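Local coordinates for cellulose binding protein (Clavibacter michiganensis, PDB 4JJO) that is an expansin, the two-domain C-terminal part of a probable endoglucanase, thought to bind polysaccharide and loosen plant cell walls, at residues N132-L146 against P161-Y175. Sequence-based numbering, arbitrary orientation.
Sequences NRIDRVEIQAGRQWL and PIQDGPLTVKVTDQY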
ATOM      1  N   ASN A 132      -7.814  -1.136   2.077  1.00 14.96           N
ATOM      2  CA  ASN A 132      -7.566  -2.092   3.146  1.00 14.04           C
ATOM      3  C   ASN A 132      -6.538  -3.125   2.689  1.00 14.46           C
ATOM      4  O   ASN A 132      -5.969  -2.999   1.602  1.00 15.64           O
ATOM      5  CB  ASN A 132      -8.869  -2.787   3.550  1.00 15.44           C
ATOM      6  CG  ASN A 132      -9.984  -1.805   3.861  1.00 16.22           C
ATOM      7  OD1 ASN A 132     -10.012  -1.193   4.927  1.00 15.37           O
ATOM      8  ND2 ASN A 132     -10.914  -1.658   2.925  1.00 17.19           N
ATOM      9  N   ARG A 133      -6.295  -4.139   3.512  1.00 15.68           N
ATOM     10  CA  ARG A 133      -5.382  -5.210   3.125  1.00 16.28           C
ATOM     11  C   ARG A 133      -5.988  -6.045   2.007  1.00 15.41           C
ATOM     12  O   ARG A 133      -7.197  -6.280   1.971  1.00 15.35           O
ATOM     13  CB  ARG A 133      -5.036  -6.112   4.312  1.00 20.27           C
ATOM     14  CG  ARG A 133      -4.250  -5.425   5.416  1.00 23.54           C
ATOM     15  CD  ARG A 133      -3.536  -6.436   6.306  1.00 28.10           C
ATOM     16  NE  ARG A 133      -2.734  -5.783   7.337  1.00 30.71           N
ATOM     17  CZ  ARG A 133      -1.828  -6.399   8.090  1.00 34.44           C
ATOM     18  NH1 ARG A 133      -1.589  -7.695   7.936  1.00 35.86           N
ATOM     19  NH2 ARG A 133      -1.151  -5.713   9.003  1.00 37.32           N
ATOM     20  N   ILE A 134      -5.131  -6.488   1.096  1.00 15.50           N
ATOM     21  CA  ILE A 134      -5.540  -7.344  -0.007  1.00 17.11           C
ATOM     22  C   ILE A 134      -5.217  -8.787   0.356  1.00 18.20           C
ATOM     23  O   ILE A 134      -4.102  -9.090   0.777  1.00 20.52           O
ATOM     24  CB  ILE A 134      -4.811  -6.950  -1.306  1.00 17.03           C
ATOM     25  CG1 ILE A 134      -5.308  -5.586  -1.789  1.00 16.66           C
ATOM     26  CG2 ILE A 134      -5.016  -8.001  -2.385  1.00 17.94           C
ATOM     27  CD1 ILE A 134      -4.502  -5.006  -2.933  1.00 16.93           C
ATOM     28  N   ASP A 135      -6.197  -9.673   0.202  1.00 18.54           N
ATOM     29  CA  ASP A 135      -6.027 -11.069   0.582  1.00 22.59           C
ATOM     30  C   ASP A 135      -5.415 -11.878  -0.557  1.00 21.64           C
ATOM     31  O   ASP A 135      -4.546 -12.720  -0.338  1.00 24.16           O
ATOM     32  CB  ASP A 135      -7.366 -11.686   0.991  1.00 26.49           C
ATOM     33  CG  ASP A 135      -7.230 -13.139   1.411  1.00 32.65           C
ATOM     34  OD1 ASP A 135      -6.923 -13.394   2.595  1.00 35.54           O
ATOM     35  OD2 ASP A 135      -7.429 -14.028   0.556  1.00 34.85           O
ATOM     36  N   ARG A 136      -5.884 -11.633  -1.773  1.00 19.90           N
ATOM     37  CA  ARG A 136      -5.342 -12.330  -2.935  1.00 22.51           C
ATOM     38  C   ARG A 136      -5.561 -11.574  -4.234  1.00 18.24           C
ATOM     39  O   ARG A 136      -6.457 -10.742  -4.349  1.00 16.57           O
ATOM     40  CB  ARG A 136      -5.929 -13.739  -3.042  1.00 26.20           C
ATOM     41  CG  ARG A 136      -7.428 -13.832  -2.816  1.00 28.50           C
ATOM     42  CD  ARG A 136      -7.858 -15.286  -2.762  1.00 34.25           C
ATOM     43  NE  ARG A 136      -9.264 -15.482  -3.100  1.00 37.03           N
ATOM     44  CZ  ARG A 136     -10.275 -15.326  -2.250  1.00 39.68           C
ATOM     45  NH1 ARG A 136     -10.055 -14.953  -0.995  1.00 40.20           N
ATOM     46  NH2 ARG A 136     -11.519 -15.536  -2.661  1.00 42.11           N
ATOM     47  N   VAL A 137      -4.715 -11.884  -5.209  1.00 18.35           N
ATOM     48  CA  VAL A 137      -4.770 -11.272  -6.531  1.00 17.31           C
ATOM     49  C   VAL A 137      -4.646 -12.384  -7.559  1.00 18.18           C
ATOM     50  O   VAL A 137      -3.741 -13.211  -7.471  1.00 20.23           O
ATOM     51  CB  VAL A 137      -3.623 -10.259  -6.729  1.00 17.29           C
ATOM     52  CG1 VAL A 137      -3.606  -9.732  -8.156  1.00 17.08           C
ATOM     53  CG2 VAL A 137      -3.748  -9.117  -5.734  1.00 15.99           C
ATOM     54  N   GLU A 138      -5.563 -12.408  -8.521  1.00 17.73           N
ATOM     55  CA  GLU A 138      -5.592 -13.467  -9.526  1.00 19.27           C
ATOM     56  C   GLU A 138      -5.676 -12.901 -10.938  1.00 18.26           C
ATOM     57  O   GLU A 138      -6.298 -11.864 -11.168  1.00 16.95           O
ATOM     58  CB  GLU A 138      -6.790 -14.390  -9.285  1.00 21.60           C
ATOM     59  CG  GLU A 138      -6.736 -15.178  -7.989  1.00 24.63           C
ATOM     60  CD  GLU A 138      -8.088 -15.754  -7.611  1.00 27.37           C
ATOM     61  OE1 GLU A 138      -9.002 -14.963  -7.299  1.00 27.30           O
ATOM     62  OE2 GLU A 138      -8.242 -16.993  -7.636  1.00 30.19           O
ATOM     63  N   ILE A 139      -5.046 -13.594 -11.882  1.00 19.80           N
ATOM     64  CA  ILE A 139      -5.149 -13.248 -13.295  1.00 20.33           C
ATOM     65  C   ILE A 139      -5.922 -14.334 -14.032  1.00 21.70           C
ATOM     66  O   ILE A 139      -5.721 -15.524 -13.791  1.00 21.77           O
ATOM     67  CB  ILE A 139      -3.765 -13.080 -13.947  1.00 22.06           C
ATOM     68  CG1 ILE A 139      -3.033 -11.888 -13.327  1.00 21.88           C
ATOM     69  CG2 ILE A 139      -3.910 -12.889 -15.451  1.00 22.98           C
ATOM     70  CD1 ILE A 139      -1.648 -11.646 -13.895  1.00 24.08           C
ATOM     71  N   GLN A 140      -6.804 -13.921 -14.933  1.00 22.16           N
ATOM     72  CA  GLN A 140      -7.655 -14.862 -15.648  1.00 24.65           C
ATOM     73  C   GLN A 140      -6.849 -15.713 -16.618  1.00 25.32           C
ATOM     74  O   GLN A 140      -6.004 -15.203 -17.354  1.00 24.86           O
ATOM     75  CB  GLN A 140      -8.762 -14.120 -16.397  1.00 27.26           C
ATOM     76  CG  GLN A 140      -9.874 -15.030 -16.898  1.00 31.91           C
ATOM     77  CD  GLN A 140     -11.198 -14.305 -17.048  1.00 35.63           C
ATOM     78  OE1 GLN A 140     -11.245 -13.153 -17.481  1.00 36.99           O
ATOM     79  NE2 GLN A 140     -12.281 -14.974 -16.678  1.00 38.69           N
ATOM     80  N   ALA A 141      -7.115 -17.016 -16.596  1.00 27.91           N
ATOM     81  CA  ALA A 141      -6.475 -17.962 -17.499  1.00 30.15           C
ATOM     82  C   ALA A 141      -7.552 -18.837 -18.120  1.00 33.20           C
ATOM     83  O   ALA A 141      -7.938 -19.856 -17.549  1.00 33.93           O
ATOM     84  CB  ALA A 141      -5.474 -18.811 -16.747  1.00 29.03           C
ATOM     85  N   GLY A 142      -8.033 -18.433 -19.291  1.00 36.25           N
ATOM     86  CA  GLY A 142      -9.184 -19.072 -19.899  1.00 40.82           C
ATOM     87  C   GLY A 142     -10.422 -18.685 -19.118  1.00 40.68           C
ATOM     88  O   GLY A 142     -10.824 -17.520 -19.118  1.00 40.34           O
ATOM     89  N   ARG A 143     -11.025 -19.660 -18.446  1.00 41.72           N
ATOM     90  CA  ARG A 143     -12.079 -19.370 -17.484  1.00 41.09           C
ATOM     91  C   ARG A 143     -11.686 -19.886 -16.100  1.00 39.18           C
ATOM     92  O   ARG A 143     -12.537 -20.111 -15.239  1.00 39.75           O
ATOM     93  CB  ARG A 143     -13.426 -19.937 -17.945  1.00 44.96           C
ATOM     94  CG  ARG A 143     -13.441 -21.424 -18.254  1.00 47.94           C
ATOM     95  CD  ARG A 143     -14.862 -21.880 -18.554  1.00 51.57           C
ATOM     96  NE  ARG A 143     -15.028 -23.327 -18.428  1.00 54.49           N
ATOM     97  CZ  ARG A 143     -15.234 -24.170 -19.438  1.00 58.45           C
ATOM     98  NH1 ARG A 143     -15.309 -23.741 -20.694  1.00 60.31           N
ATOM     99  NH2 ARG A 143     -15.370 -25.464 -19.188  1.00 61.12           N
ATOM    100  N   GLN A 144     -10.382 -20.072 -15.905  1.00 37.30           N
ATOM    101  CA  GLN A 144      -9.818 -20.335 -14.588  1.00 35.11           C
ATOM    102  C   GLN A 144      -9.141 -19.076 -14.068  1.00 30.18           C
ATOM    103  O   GLN A 144      -9.182 -18.028 -14.714  1.00 29.21           O
ATOM    104  CB  GLN A 144      -8.795 -21.469 -14.655  1.00 37.35           C
ATOM    105  CG  GLN A 144      -9.350 -22.824 -14.266  1.00 41.79           C
ATOM    106  CD  GLN A 144     -10.489 -23.261 -15.156  1.00 46.15           C
ATOM    107  OE1 GLN A 144     -10.276 -23.675 -16.296  1.00 49.34           O
ATOM    108  NE2 GLN A 144     -11.711 -23.173 -14.639  1.00 47.09           N
ATOM    109  N   TRP A 145      -8.514 -19.189 -12.903  1.00 27.64           N
ATOM    110  CA  TRP A 145      -7.785 -18.075 -12.311  1.00 24.57           C
ATOM    111  C   TRP A 145      -6.417 -18.520 -11.815  1.00 22.75           C
ATOM    112  O   TRP A 145      -6.296 -19.513 -11.099  1.00 23.62           O
ATOM    113  CB  TRP A 145      -8.586 -17.475 -11.157  1.00 24.51           C
ATOM    114  CG  TRP A 145      -9.862 -16.851 -11.597  1.00 27.31           C
ATOM    115  CD1 TRP A 145     -11.097 -17.431 -11.613  1.00 30.54           C
ATOM    116  CD2 TRP A 145     -10.035 -15.521 -12.097  1.00 26.72           C
ATOM    117  NE1 TRP A 145     -12.031 -16.542 -12.092  1.00 31.71           N
ATOM    118  CE2 TRP A 145     -11.403 -15.363 -12.395  1.00 29.36           C
ATOM    119  CE3 TRP A 145      -9.167 -14.450 -12.321  1.00 24.35           C
ATOM    120  CZ2 TRP A 145     -11.921 -14.176 -12.905  1.00 29.85           C
ATOM    121  CZ3 TRP A 145      -9.684 -13.273 -12.827  1.00 24.94           C
ATOM    122  CH2 TRP A 145     -11.045 -13.145 -13.113  1.00 27.70           C
ATOM    123  N   LEU A 146      -5.387 -17.778 -12.210  1.00 21.30           N
ATOM    124  CA  LEU A 146      -4.031 -18.039 -11.749  1.00 20.75           C
ATOM    125  C   LEU A 146      -3.719 -17.123 -10.571  1.00 18.92           C
ATOM    126  O   LEU A 146      -3.756 -15.901 -10.708  1.00 17.38           O
ATOM    127  CB  LEU A 146      -3.029 -17.800 -12.878  1.00 21.40           C
ATOM    128  CG  LEU A 146      -1.569 -18.106 -12.540  1.00 22.46           C
ATOM    129  CD1 LEU A 146      -1.343 -19.607 -12.441  1.00 24.46           C
ATOM    130  CD2 LEU A 146      -0.632 -17.485 -13.564  1.00 23.08           C
ATOM    131  N   PRO A 161       3.654 -18.684 -16.352  1.00 21.38           N
ATOM    132  CA  PRO A 161       3.272 -17.753 -17.421  1.00 21.50           C
ATOM    133  C   PRO A 161       1.785 -17.415 -17.468  1.00 21.29           C
ATOM    134  O   PRO A 161       0.940 -18.172 -16.981  1.00 21.30           O
ATOM    135  CB  PRO A 161       3.685 -18.497 -18.693  1.00 22.90           C
ATOM    136  CG  PRO A 161       4.789 -19.372 -18.261  1.00 23.44           C
ATOM    137  CD  PRO A 161       4.413 -19.830 -16.883  1.00 22.38           C
ATOM    138  N   ILE A 162       1.484 -16.266 -18.064  1.00 20.49           N
ATOM    139  CA  ILE A 162       0.111 -15.824 -18.260  1.00 21.97           C
ATOM    140  C   ILE A 162      -0.199 -15.742 -19.746  1.00 23.50           C
ATOM    141  O   ILE A 162       0.707 -15.748 -20.585  1.00 22.48           O
ATOM    142  CB  ILE A 162      -0.146 -14.454 -17.614  1.00 21.93           C
ATOM    143  CG1 ILE A 162       0.871 -13.422 -18.112  1.00 22.76           C
ATOM    144  CG2 ILE A 162      -0.082 -14.570 -16.104  1.00 20.69           C
ATOM    145  CD1 ILE A 162       0.528 -11.996 -17.738  1.00 22.43           C
ATOM    146  N   GLN A 163      -1.484 -15.660 -20.067  1.00 25.46           N
ATOM    147  CA  GLN A 163      -1.926 -15.662 -21.452  1.00 28.72           C
ATOM    148  C   GLN A 163      -1.716 -14.304 -22.113  1.00 29.64           C
ATOM    149  O   GLN A 163      -1.662 -13.270 -21.445  1.00 28.81           O
ATOM    150  CB  GLN A 163      -3.397 -16.073 -21.544  1.00 30.31           C
ATOM    151  CG  GLN A 163      -4.366 -15.108 -20.885  1.00 30.32           C
ATOM    152  CD  GLN A 163      -5.786 -15.632 -20.893  1.00 32.31           C
ATOM    153  OE1 GLN A 163      -6.029 -16.802 -20.598  1.00 33.23           O
ATOM    154  NE2 GLN A 163      -6.734 -14.770 -21.244  1.00 33.15           N
ATOM    155  N   ASP A 164      -1.592 -14.328 -23.434  1.00 32.59           N
ATOM    156  CA  ASP A 164      -1.405 -13.120 -24.224  1.00 34.10           C
ATOM    157  C   ASP A 164      -2.721 -12.357 -24.305  1.00 34.41           C
ATOM    158  O   ASP A 164      -3.777 -12.888 -23.962  1.00 34.99           O
ATOM    159  CB  ASP A 164      -0.914 -13.493 -25.623  1.00 36.72           C
ATOM    160  CG  ASP A 164      -0.591 -12.281 -26.474  1.00 38.29           C
ATOM    161  OD1 ASP A 164      -0.351 -11.195 -25.908  1.00 37.44           O
ATOM    162  OD2 ASP A 164      -0.569 -12.423 -27.714  1.00 40.47           O
ATOM    163  N   GLY A 165      -2.657 -11.107 -24.751  1.00 34.30           N
ATOM    164  CA  GLY A 165      -3.848 -10.289 -24.871  1.00 34.10           C
ATOM    165  C   GLY A 165      -4.164  -9.547 -23.588  1.00 31.60           C
ATOM    166  O   GLY A 165      -3.357  -9.534 -22.656  1.00 28.98           O
ATOM    167  N   PRO A 166      -5.354  -8.930 -23.529  1.00 31.99           N
ATOM    168  CA  PRO A 166      -5.789  -8.117 -22.388  1.00 30.48           C
ATOM    169  C   PRO A 166      -5.872  -8.936 -21.107  1.00 28.33           C
ATOM    170  O   PRO A 166      -6.350 -10.070 -21.137  1.00 29.31           O
ATOM    171  CB  PRO A 166      -7.188  -7.640 -22.800  1.00 32.08           C
ATOM    172  CG  PRO A 166      -7.288  -7.892 -24.267  1.00 34.82           C
ATOM    173  CD  PRO A 166      -6.406  -9.056 -24.548  1.00 34.31           C
ATOM    174  N   LEU A 167      -5.407  -8.366 -20.001  1.00 25.66           N
ATOM    175  CA  LEU A 167      -5.462  -9.044 -18.713  1.00 24.21           C
ATOM    176  C   LEU A 167      -6.764  -8.747 -17.986  1.00 23.58           C
ATOM    177  O   LEU A 167      -7.259  -7.618 -18.006  1.00 24.47           O
ATOM    178  CB  LEU A 167      -4.294  -8.618 -17.820  1.00 23.81           C
ATOM    179  CG  LEU A 167      -2.911  -9.198 -18.110  1.00 25.17           C
ATOM    180  CD1 LEU A 167      -2.457  -8.838 -19.507  1.00 27.41           C
ATOM    181  CD2 LEU A 167      -1.919  -8.698 -17.068  1.00 24.83           C
ATOM    182  N   THR A 168      -7.316  -9.772 -17.350  1.00 21.78           N
ATOM    183  CA  THR A 168      -8.410  -9.590 -16.409  1.00 21.19           C
ATOM    184  C   THR A 168      -7.899  -9.965 -15.026  1.00 19.68           C
ATOM    185  O   THR A 168      -7.430 -11.083 -14.808  1.00 20.03           O
ATOM    186  CB  THR A 168      -9.637 -10.445 -16.767  1.00 22.79           C
ATOM    187  OG1 THR A 168     -10.169 -10.017 -18.026  1.00 25.02           O
ATOM    188  CG2 THR A 168     -10.713 -10.300 -15.702  1.00 22.29           C
ATOM    189  N   VAL A 169      -7.975  -9.017 -14.099  1.00 17.91           N
ATOM    190  CA  VAL A 169      -7.411  -9.203 -12.771  1.00 15.89           C
ATOM    191  C   VAL A 169      -8.495  -9.159 -11.707  1.00 16.41           C
ATOM    192  O   VAL A 169      -9.299  -8.230 -11.663  1.00 16.78           O
ATOM    193  CB  VAL A 169      -6.368  -8.114 -12.456  1.00 14.94           C
ATOM    194  CG1 VAL A 169      -5.817  -8.296 -11.049  1.00 14.51           C
ATOM    195  CG2 VAL A 169      -5.248  -8.139 -13.480  1.00 15.89           C
ATOM    196  N   LYS A 170      -8.508 -10.172 -10.848  1.00 16.45           N
ATOM    197  CA  LYS A 170      -9.439 -10.210  -9.733  1.00 17.00           C
ATOM    198  C   LYS A 170      -8.712  -9.951  -8.426  1.00 16.20           C
ATOM    199  O   LYS A 170      -7.777 -10.667  -8.067  1.00 16.08           O
ATOM    200  CB  LYS A 170     -10.156 -11.553  -9.660  1.00 19.16           C
ATOM    201  CG  LYS A 170     -11.131 -11.638  -8.501  1.00 21.23           C
ATOM    202  CD  LYS A 170     -12.289 -12.560  -8.812  1.00 25.35           C
ATOM    203  CE  LYS A 170     -11.816 -13.968  -9.121  1.00 28.24           C
ATOM    204  NZ  LYS A 170     -12.965 -14.875  -9.379  1.00 31.66           N
ATOM    205  N   VAL A 171      -9.156  -8.919  -7.717  1.00 16.40           N
ATOM    206  CA  VAL A 171      -8.573  -8.553  -6.438  1.00 14.43           C
ATOM    207  C   VAL A 171      -9.616  -8.698  -5.334  1.00 14.89           C
ATOM    208  O   VAL A 171     -10.688  -8.091  -5.387  1.00 15.43           O
ATOM    209  CB  VAL A 171      -8.043  -7.111  -6.463  1.00 13.66           C
ATOM    210  CG1 VAL A 171      -7.303  -6.794  -5.175  1.00 13.11           C
ATOM    211  CG2 VAL A 171      -7.132  -6.905  -7.664  1.00 13.37           C
ATOM    212  N   THR A 172      -9.289  -9.513  -4.337  1.00 14.03           N
ATOM    213  CA  THR A 172     -10.176  -9.763  -3.208  1.00 15.29           C
ATOM    214  C   THR A 172      -9.530  -9.197  -1.949  1.00 15.21           C
ATOM    215  O   THR A 172      -8.368  -9.485  -1.668  1.00 15.35           O
ATOM    216  CB  THR A 172     -10.412 -11.272  -3.014  1.00 16.57           C
ATOM    217  OG1 THR A 172     -10.801 -11.866  -4.259  1.00 16.85           O
ATOM    218  CG2 THR A 172     -11.493 -11.527  -1.970  1.00 17.45           C
ATOM    219  N   ASP A 173     -10.271  -8.396  -1.191  1.00 15.65           N
ATOM    220  CA  ASP A 173      -9.698  -7.763  -0.007  1.00 15.50           C
ATOM    221  C   ASP A 173      -9.922  -8.608   1.244  1.00 16.84           C
ATOM    222  O   ASP A 173     -10.569  -9.650   1.193  1.00 17.55           O
ATOM    223  CB  ASP A 173     -10.239  -6.338   0.183  1.00 15.00           C
ATOM    224  CG  ASP A 173     -11.713  -6.299   0.563  1.00 15.61           C
ATOM    225  OD1 ASP A 173     -12.276  -7.337   0.973  1.00 16.72           O
ATOM    226  OD2 ASP A 173     -12.308  -5.203   0.464  1.00 15.70           O
ATOM    227  N   GLN A 174      -9.374  -8.148   2.363  1.00 17.50           N
ATOM    228  CA  GLN A 174      -9.406  -8.901   3.614  1.00 18.88           C
ATOM    229  C   GLN A 174     -10.824  -9.168   4.121  1.00 19.79           C
ATOM    230  O   GLN A 174     -11.028 -10.016   4.991  1.00 19.81           O
ATOM    231  CB  GLN A 174      -8.616  -8.154   4.691  1.00 19.48           C
ATOM    232  CG  GLN A 174      -9.127  -6.752   4.982  1.00 20.20           C
ATOM    233  CD  GLN A 174      -8.342  -6.059   6.079  1.00 21.87           C
ATOM    234  OE1 GLN A 174      -7.702  -5.032   5.848  1.00 21.67           O
ATOM    235  NE2 GLN A 174      -8.393  -6.614   7.284  1.00 23.30           N
ATOM    236  N   TYR A 175     -11.797  -8.441   3.587  1.00 20.61           N
ATOM    237  CA  TYR A 175     -13.182  -8.596   4.016  1.00 22.19           C
ATOM    238  C   TYR A 175     -14.000  -9.400   3.008  1.00 22.24           C
ATOM    239  O   TYR A 175     -15.224  -9.466   3.102  1.00 23.78           O
ATOM    240  CB  TYR A 175     -13.806  -7.222   4.266  1.00 22.72           C
ATOM    241  CG  TYR A 175     -13.091  -6.458   5.357  1.00 23.34           C
ATOM    242  CD1 TYR A 175     -13.159  -6.882   6.674  1.00 25.28           C
ATOM    243  CD2 TYR A 175     -12.339  -5.328   5.072  1.00 23.47           C
ATOM    244  CE1 TYR A 175     -12.507  -6.201   7.677  1.00 26.21           C
ATOM    245  CE2 TYR A 175     -11.681  -4.639   6.072  1.00 24.40           C
ATOM    246  CZ  TYR A 175     -11.769  -5.082   7.372  1.00 25.92           C
ATOM    247  OH  TYR A 175     -11.115  -4.401   8.371  1.00 27.27           O
TER
HETATM  248  O   HOH W   1     -10.566  -2.923   0.360  1.00 18.63           O
HETATM  249  O   HOH W   2      -8.832 -12.388  -6.126  1.00 19.56           O
HETATM  250  O   HOH W   3      -3.313 -15.935 -17.976  1.00 22.34           O
HETATM  251  O   HOH W   4      -6.199 -12.413 -18.335  1.00 23.97           O
HETATM  252  O   HOH W   5      -9.724 -15.924 -20.675  1.00 33.89           O
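Strands 134-141 and 167-173 run antiparallel, 163° between their directions, with Glu-138 and Lys-170 as a hydrogen-bonded pair and Val-137 opposite Val-171 as a non-hydrogen-bonded one. A classic beta bulge interrupts the register: Asp-135 N (2.9 Å) and Arg-136 N (3.3 Å) both donate to Thr-172 O. Near the 141-144 type II' turn, Gln-163 OE1 accepts from Gly-142 N at 2.9 Å; at the other end Gln-174 OE1 takes Arg-133 N while its own N returns a bond to Arg-133 O. On one face Val-137, Ile-139, Val-169 and Val-171 pack towards strand 124-128 or 178-184, and Ile-139 CD1 reaches Ile-162 CG2 at 4.0 Å. The other face is polar and aromatic. Lys-170, bent at chi3 (59°), lays CE over the six-membered ring of Trp-145 and NZ over its five-membered ring, 3.6 Å from the centroid, a cation-pi contact. Glu-138 lies alongside, OE1 4.5 Å from Lys-170 NZ, too far for a salt bridge, and a water links this carboxylate to Lys-170 O. Arg-136 carries its guanidinium beside Thr-172, whose CG2 sits over one face, near the rim, while its NH1 forms a salt bridge with Asp-135 OD2. The contact thus joins neighbouring strands of the expansin C-terminal domain, apolar inside, with the lysine charge probably stabilised by the indole face and, more weakly, by the nearby carboxylate.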